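Local coordinates for probable Rab-related GTPase (Acanthamoeba polyphaga mimivirus, PDB 5XC5), which binds GTP and magnesium as a small GTPase of the Rab family and may take part in protein transport, at residues T111-I123 against F138-F152. The protein carries 1 engineered substitution. Sequence-based numbering, arbitrary orientation.
Sequences TYYILVVANKIDI and FCRDNDCDYVFASSF. With GTP (guanosine-5'-triphosphate), chain B; ACT (acetate ion), chain E.
Asp145 N donates to Ile114 O, and the parallel ladder of strands 113-119 and 145-148 continues to the bond from Ala149 N to Ala118 O; beyond it Ile121 N reaches Ala149 O (3.1 Å), tying the NKxD loop to the guanine-binding loop Ser150-Ser151-Phe152, which takes the place of the Ras-family SAK motif.

Polar side chains act at both ends. A chi1 of -177°, CG anti to the backbone N, brings the Tyr113 hydroxyl to Asp145 OD2 (2.7 Å), on its anti side and somewhat out of the carboxylate plane, which lies 58° from the ring; OD2 also pairs with Lys163. At the base, Asp122 takes guanine N1 on OD1 (2.7 Å) and N2 on OD2 (2.9 Å), while Ser151 N donates to O6. Asn119 ND2 gives an almost straight bond to Ser151 OG (3.1 Å), which lies in the Asn119 amide plane, and another to Val16 O, bracing the hydroxyl that meets GTP N7 at 2.6 Å. The base lies between the Lys120 chain and one face of the Phe152 ring.

Apolar contacts line both sheet faces: Leu115 CD1 meets Val147 CG1 (3.8 Å), whereas Val116 CG2 touches Cys144 SG and Ala118 CB nears Phe148 CD2 (3.6 Å). Strand 145-148 is the sheet's edge, reached through helix 132-141 in a beta-alpha-beta crossover; helix 154-169 packs on Tyr113 and Val147, and strand 81-87 flanks 113-119.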
# COMPACT_ATOMS: atom_id res chain seq x y z
N THR A 111 -0.92 0.76 -14.40
CA THR A 111 -1.56 1.04 -13.12
C THR A 111 -2.70 2.02 -13.33
O THR A 111 -2.55 3.04 -14.01
CB THR A 111 -0.54 1.59 -12.13
OG1 THR A 111 0.64 0.79 -12.17
CG2 THR A 111 -1.10 1.55 -10.71
N TYR A 112 -3.86 1.70 -12.76
CA TYR A 112 -5.03 2.56 -12.84
C TYR A 112 -5.20 3.44 -11.61
O TYR A 112 -5.77 4.53 -11.72
CB TYR A 112 -6.28 1.69 -12.99
CG TYR A 112 -7.57 2.44 -13.12
CD1 TYR A 112 -7.89 3.10 -14.30
CD2 TYR A 112 -8.49 2.47 -12.07
CE1 TYR A 112 -9.08 3.79 -14.43
CE2 TYR A 112 -9.68 3.16 -12.20
CZ TYR A 112 -9.97 3.81 -13.38
OH TYR A 112 -11.16 4.50 -13.53
N TYR A 113 -4.73 3.00 -10.46
CA TYR A 113 -4.96 3.71 -9.21
C TYR A 113 -3.78 3.45 -8.30
O TYR A 113 -3.44 2.29 -8.02
CB TYR A 113 -6.25 3.19 -8.55
CG TYR A 113 -6.68 3.88 -7.27
CD1 TYR A 113 -6.86 5.26 -7.20
CD2 TYR A 113 -6.96 3.13 -6.14
CE1 TYR A 113 -7.30 5.87 -6.02
CE2 TYR A 113 -7.40 3.72 -4.97
CZ TYR A 113 -7.57 5.08 -4.91
OH TYR A 113 -8.01 5.63 -3.72
N ILE A 114 -3.15 4.54 -7.86
CA ILE A 114 -2.07 4.50 -6.87
C ILE A 114 -2.60 5.19 -5.63
O ILE A 114 -3.06 6.33 -5.69
CB ILE A 114 -0.81 5.22 -7.38
CG1 ILE A 114 -0.27 4.53 -8.63
CG2 ILE A 114 0.23 5.26 -6.29
CD1 ILE A 114 0.99 5.19 -9.18
N LEU A 115 -2.57 4.47 -4.50
CA LEU A 115 -3.07 4.96 -3.22
C LEU A 115 -1.93 4.99 -2.22
O LEU A 115 -1.35 3.94 -1.91
CB LEU A 115 -4.21 4.07 -2.73
CG LEU A 115 -4.80 4.40 -1.35
CD1 LEU A 115 -5.28 5.84 -1.29
CD2 LEU A 115 -5.93 3.42 -1.05
N VAL A 116 -1.57 6.19 -1.76
CA VAL A 116 -0.55 6.37 -0.74
C VAL A 116 -1.19 6.14 0.62
O VAL A 116 -2.21 6.76 0.95
CB VAL A 116 0.05 7.78 -0.83
CG1 VAL A 116 0.97 8.05 0.37
CG2 VAL A 116 0.79 7.97 -2.15
N VAL A 117 -0.59 5.26 1.42
CA VAL A 117 -1.13 4.90 2.73
C VAL A 117 -0.21 5.50 3.78
O VAL A 117 0.94 5.08 3.93
CB VAL A 117 -1.23 3.38 2.92
CG1 VAL A 117 -1.79 3.04 4.31
CG2 VAL A 117 -2.09 2.77 1.82
N ALA A 118 -0.73 6.47 4.53
CA ALA A 118 -0.04 7.05 5.67
C ALA A 118 -0.35 6.15 6.87
O ALA A 118 -1.43 6.23 7.45
CB ALA A 118 -0.53 8.48 5.89
N ASN A 119 0.59 5.28 7.21
CA ASN A 119 0.37 4.23 8.19
C ASN A 119 0.95 4.60 9.55
O ASN A 119 1.75 5.53 9.70
CB ASN A 119 0.98 2.91 7.71
CG ASN A 119 0.37 1.69 8.38
OD1 ASN A 119 -0.78 1.71 8.78
ND2 ASN A 119 1.14 0.63 8.51
N LYS A 120 0.52 3.83 10.55
CA LYS A 120 0.92 3.96 11.96
C LYS A 120 0.28 5.17 12.64
O LYS A 120 0.85 5.74 13.58
CB LYS A 120 2.44 3.90 12.19
CG LYS A 120 3.10 2.74 11.46
CD LYS A 120 4.44 2.40 12.05
CE LYS A 120 5.16 1.33 11.23
NZ LYS A 120 6.50 1.00 11.83
N ILE A 121 -0.92 5.55 12.19
CA ILE A 121 -1.60 6.71 12.78
C ILE A 121 -1.94 6.53 14.25
O ILE A 121 -2.28 7.51 14.92
CB ILE A 121 -2.85 7.10 11.95
CG1 ILE A 121 -3.94 6.03 12.06
CG2 ILE A 121 -2.45 7.41 10.52
CD1 ILE A 121 -5.18 6.30 11.20
N ASP A 122 -1.87 5.30 14.77
CA ASP A 122 -2.09 5.07 16.19
C ASP A 122 -1.03 5.75 17.05
O ASP A 122 -1.30 6.05 18.21
CB ASP A 122 -2.08 3.56 16.48
CG ASP A 122 -0.81 2.89 16.00
OD1 ASP A 122 -0.65 2.74 14.77
OD2 ASP A 122 0.05 2.52 16.84
N ILE A 123 0.16 5.99 16.49
CA ILE A 123 1.22 6.65 17.25
C ILE A 123 0.79 8.07 17.58
O ILE A 123 0.14 8.74 16.78
CB ILE A 123 2.52 6.61 16.43
CG1 ILE A 123 2.98 5.16 16.24
CG2 ILE A 123 3.61 7.47 17.10
CD1 ILE A 123 4.18 4.99 15.35
N PHE A 138 1.46 16.54 -1.58
CA PHE A 138 2.23 15.59 -2.38
C PHE A 138 1.32 14.84 -3.35
O PHE A 138 1.63 14.70 -4.53
CB PHE A 138 2.98 14.60 -1.48
CG PHE A 138 3.63 13.50 -2.25
CD1 PHE A 138 4.91 13.66 -2.75
CD2 PHE A 138 2.95 12.32 -2.53
CE1 PHE A 138 5.51 12.67 -3.49
CE2 PHE A 138 3.54 11.32 -3.28
CZ PHE A 138 4.82 11.50 -3.76
N CYS A 139 0.19 14.33 -2.85
CA CYS A 139 -0.67 13.53 -3.71
C CYS A 139 -1.32 14.38 -4.79
O CYS A 139 -1.51 13.91 -5.92
CB CYS A 139 -1.70 12.77 -2.87
SG CYS A 139 -0.95 11.54 -1.77
N ARG A 140 -1.65 15.64 -4.47
CA ARG A 140 -2.23 16.53 -5.47
C ARG A 140 -1.29 16.72 -6.65
O ARG A 140 -1.75 16.96 -7.76
CB ARG A 140 -2.56 17.88 -4.84
CG ARG A 140 -3.29 18.86 -5.77
CD ARG A 140 -4.63 18.28 -6.16
NE ARG A 140 -5.40 19.12 -7.08
CZ ARG A 140 -5.24 19.11 -8.40
NH1 ARG A 140 -4.31 18.33 -8.94
NH2 ARG A 140 -6.00 19.87 -9.17
N ASP A 141 0.02 16.59 -6.42
CA ASP A 141 1.04 16.84 -7.43
C ASP A 141 1.47 15.59 -8.18
O ASP A 141 2.17 15.71 -9.19
CB ASP A 141 2.28 17.46 -6.78
CG ASP A 141 2.04 18.88 -6.28
OD1 ASP A 141 1.03 19.50 -6.69
OD2 ASP A 141 2.86 19.37 -5.47
N ASN A 142 1.08 14.40 -7.73
CA ASN A 142 1.66 13.17 -8.26
C ASN A 142 0.61 12.18 -8.76
O ASN A 142 0.90 10.99 -8.86
CB ASN A 142 2.60 12.54 -7.23
CG ASN A 142 3.87 13.34 -7.05
OD1 ASN A 142 4.77 13.27 -7.89
ND2 ASN A 142 3.95 14.11 -5.97
N ASP A 143 -0.60 12.65 -9.07
CA ASP A 143 -1.62 11.83 -9.71
C ASP A 143 -1.90 10.56 -8.91
O ASP A 143 -1.89 9.45 -9.43
CB ASP A 143 -1.24 11.52 -11.16
CG ASP A 143 -2.35 10.82 -11.93
OD1 ASP A 143 -3.54 11.00 -11.59
OD2 ASP A 143 -2.02 10.10 -12.89
N CYS A 144 -2.14 10.74 -7.62
CA CYS A 144 -2.41 9.62 -6.72
C CYS A 144 -3.31 10.10 -5.59
O CYS A 144 -3.48 11.30 -5.38
CB CYS A 144 -1.11 8.99 -6.19
SG CYS A 144 -0.06 10.09 -5.21
N ASP A 145 -3.88 9.15 -4.88
CA ASP A 145 -4.79 9.39 -3.77
C ASP A 145 -4.06 9.05 -2.47
O ASP A 145 -2.95 8.52 -2.47
CB ASP A 145 -6.03 8.51 -3.96
CG ASP A 145 -7.24 8.97 -3.15
OD1 ASP A 145 -7.22 10.05 -2.52
OD2 ASP A 145 -8.23 8.21 -3.15
N TYR A 146 -4.70 9.37 -1.34
CA TYR A 146 -4.12 9.13 -0.03
C TYR A 146 -5.18 8.63 0.93
O TYR A 146 -6.38 8.88 0.76
CB TYR A 146 -3.49 10.40 0.56
CG TYR A 146 -4.50 11.50 0.77
CD1 TYR A 146 -4.90 12.31 -0.28
CD2 TYR A 146 -5.10 11.70 2.02
CE1 TYR A 146 -5.85 13.31 -0.11
CE2 TYR A 146 -6.05 12.70 2.20
CZ TYR A 146 -6.43 13.50 1.13
OH TYR A 146 -7.37 14.49 1.30
N VAL A 147 -4.71 7.97 1.99
CA VAL A 147 -5.58 7.44 3.04
C VAL A 147 -4.71 7.29 4.28
O VAL A 147 -3.50 7.09 4.19
CB VAL A 147 -6.22 6.10 2.59
CG1 VAL A 147 -5.16 5.02 2.40
CG2 VAL A 147 -7.30 5.65 3.57
N PHE A 148 -5.35 7.33 5.45
CA PHE A 148 -4.66 7.16 6.73
C PHE A 148 -5.06 5.84 7.37
O PHE A 148 -6.24 5.47 7.36
CB PHE A 148 -4.98 8.33 7.66
CG PHE A 148 -4.36 9.63 7.22
CD1 PHE A 148 -4.98 10.43 6.26
CD2 PHE A 148 -3.15 10.04 7.74
CE1 PHE A 148 -4.40 11.63 5.84
CE2 PHE A 148 -2.57 11.24 7.34
CZ PHE A 148 -3.20 12.03 6.39
N ALA A 149 -4.08 5.13 7.93
CA ALA A 149 -4.36 3.80 8.46
C ALA A 149 -3.46 3.44 9.64
O ALA A 149 -2.45 4.10 9.91
CB ALA A 149 -4.24 2.73 7.37
N SER A 150 -3.88 2.40 10.36
CA SER A 150 -3.05 1.66 11.30
C SER A 150 -3.29 0.19 11.04
O SER A 150 -4.45 -0.24 10.98
CB SER A 150 -3.44 1.97 12.74
OG SER A 150 -2.79 1.08 13.63
N SER A 151 -2.20 -0.58 10.87
CA SER A 151 -2.32 -2.01 10.63
C SER A 151 -3.12 -2.71 11.72
O SER A 151 -3.75 -3.74 11.46
CB SER A 151 -0.93 -2.65 10.60
OG SER A 151 -0.04 -1.98 9.72
N PHE A 152 -3.08 -2.18 12.94
CA PHE A 152 -3.71 -2.81 14.09
C PHE A 152 -5.19 -2.46 14.20
O PHE A 152 -5.87 -3.01 15.08
CB PHE A 152 -2.98 -2.40 15.38
CG PHE A 152 -1.50 -2.63 15.32
CD1 PHE A 152 -0.98 -3.70 14.63
CD2 PHE A 152 -0.63 -1.75 15.95
CE1 PHE A 152 0.39 -3.91 14.56
CE2 PHE A 152 0.75 -1.96 15.89
CZ PHE A 152 1.25 -3.03 15.19
PG GTP B . 9.45 -4.86 5.04
O1G GTP B . 8.86 -6.21 4.68
O2G GTP B . 10.78 -4.99 5.72
O3G GTP B . 9.50 -3.92 3.86
O3B GTP B . 8.53 -4.14 6.19
PB GTP B . 6.91 -3.98 6.20
O1B GTP B . 6.24 -5.21 5.62
O2B GTP B . 6.52 -2.69 5.53
O3A GTP B . 6.54 -3.73 7.75
PA GTP B . 5.97 -4.85 8.78
O1A GTP B . 4.51 -5.18 8.47
O2A GTP B . 6.94 -6.05 8.86
O5' GTP B . 5.98 -3.99 10.16
C5' GTP B . 7.18 -3.51 10.73
C4' GTP B . 6.97 -3.23 12.22
O4' GTP B . 6.05 -2.15 12.32
C3' GTP B . 6.37 -4.40 12.98
O3' GTP B . 6.95 -4.49 14.27
C2' GTP B . 4.91 -4.03 13.11
O2' GTP B . 4.30 -4.58 14.25
C1' GTP B . 4.97 -2.51 13.17
N9 GTP B . 3.72 -1.95 12.64
C8 GTP B . 3.07 -2.29 11.49
N7 GTP B . 1.96 -1.52 11.37
C5 GTP B . 1.91 -0.69 12.44
C6 GTP B . 1.01 0.29 12.83
O6 GTP B . -0.01 0.60 12.18
N1 GTP B . 1.27 0.95 14.01
C2 GTP B . 2.38 0.67 14.78
N2 GTP B . 2.56 1.36 15.91
N3 GTP B . 3.28 -0.29 14.41
C4 GTP B . 3.02 -0.96 13.25
C ACT E . -5.17 19.01 -12.51
O ACT E . -4.79 18.11 -11.74
OXT ACT E . -5.51 20.10 -12.02
CH3 ACT E . -5.21 18.78 -13.98
O HOH W 1 -3.55 7.01 -9.43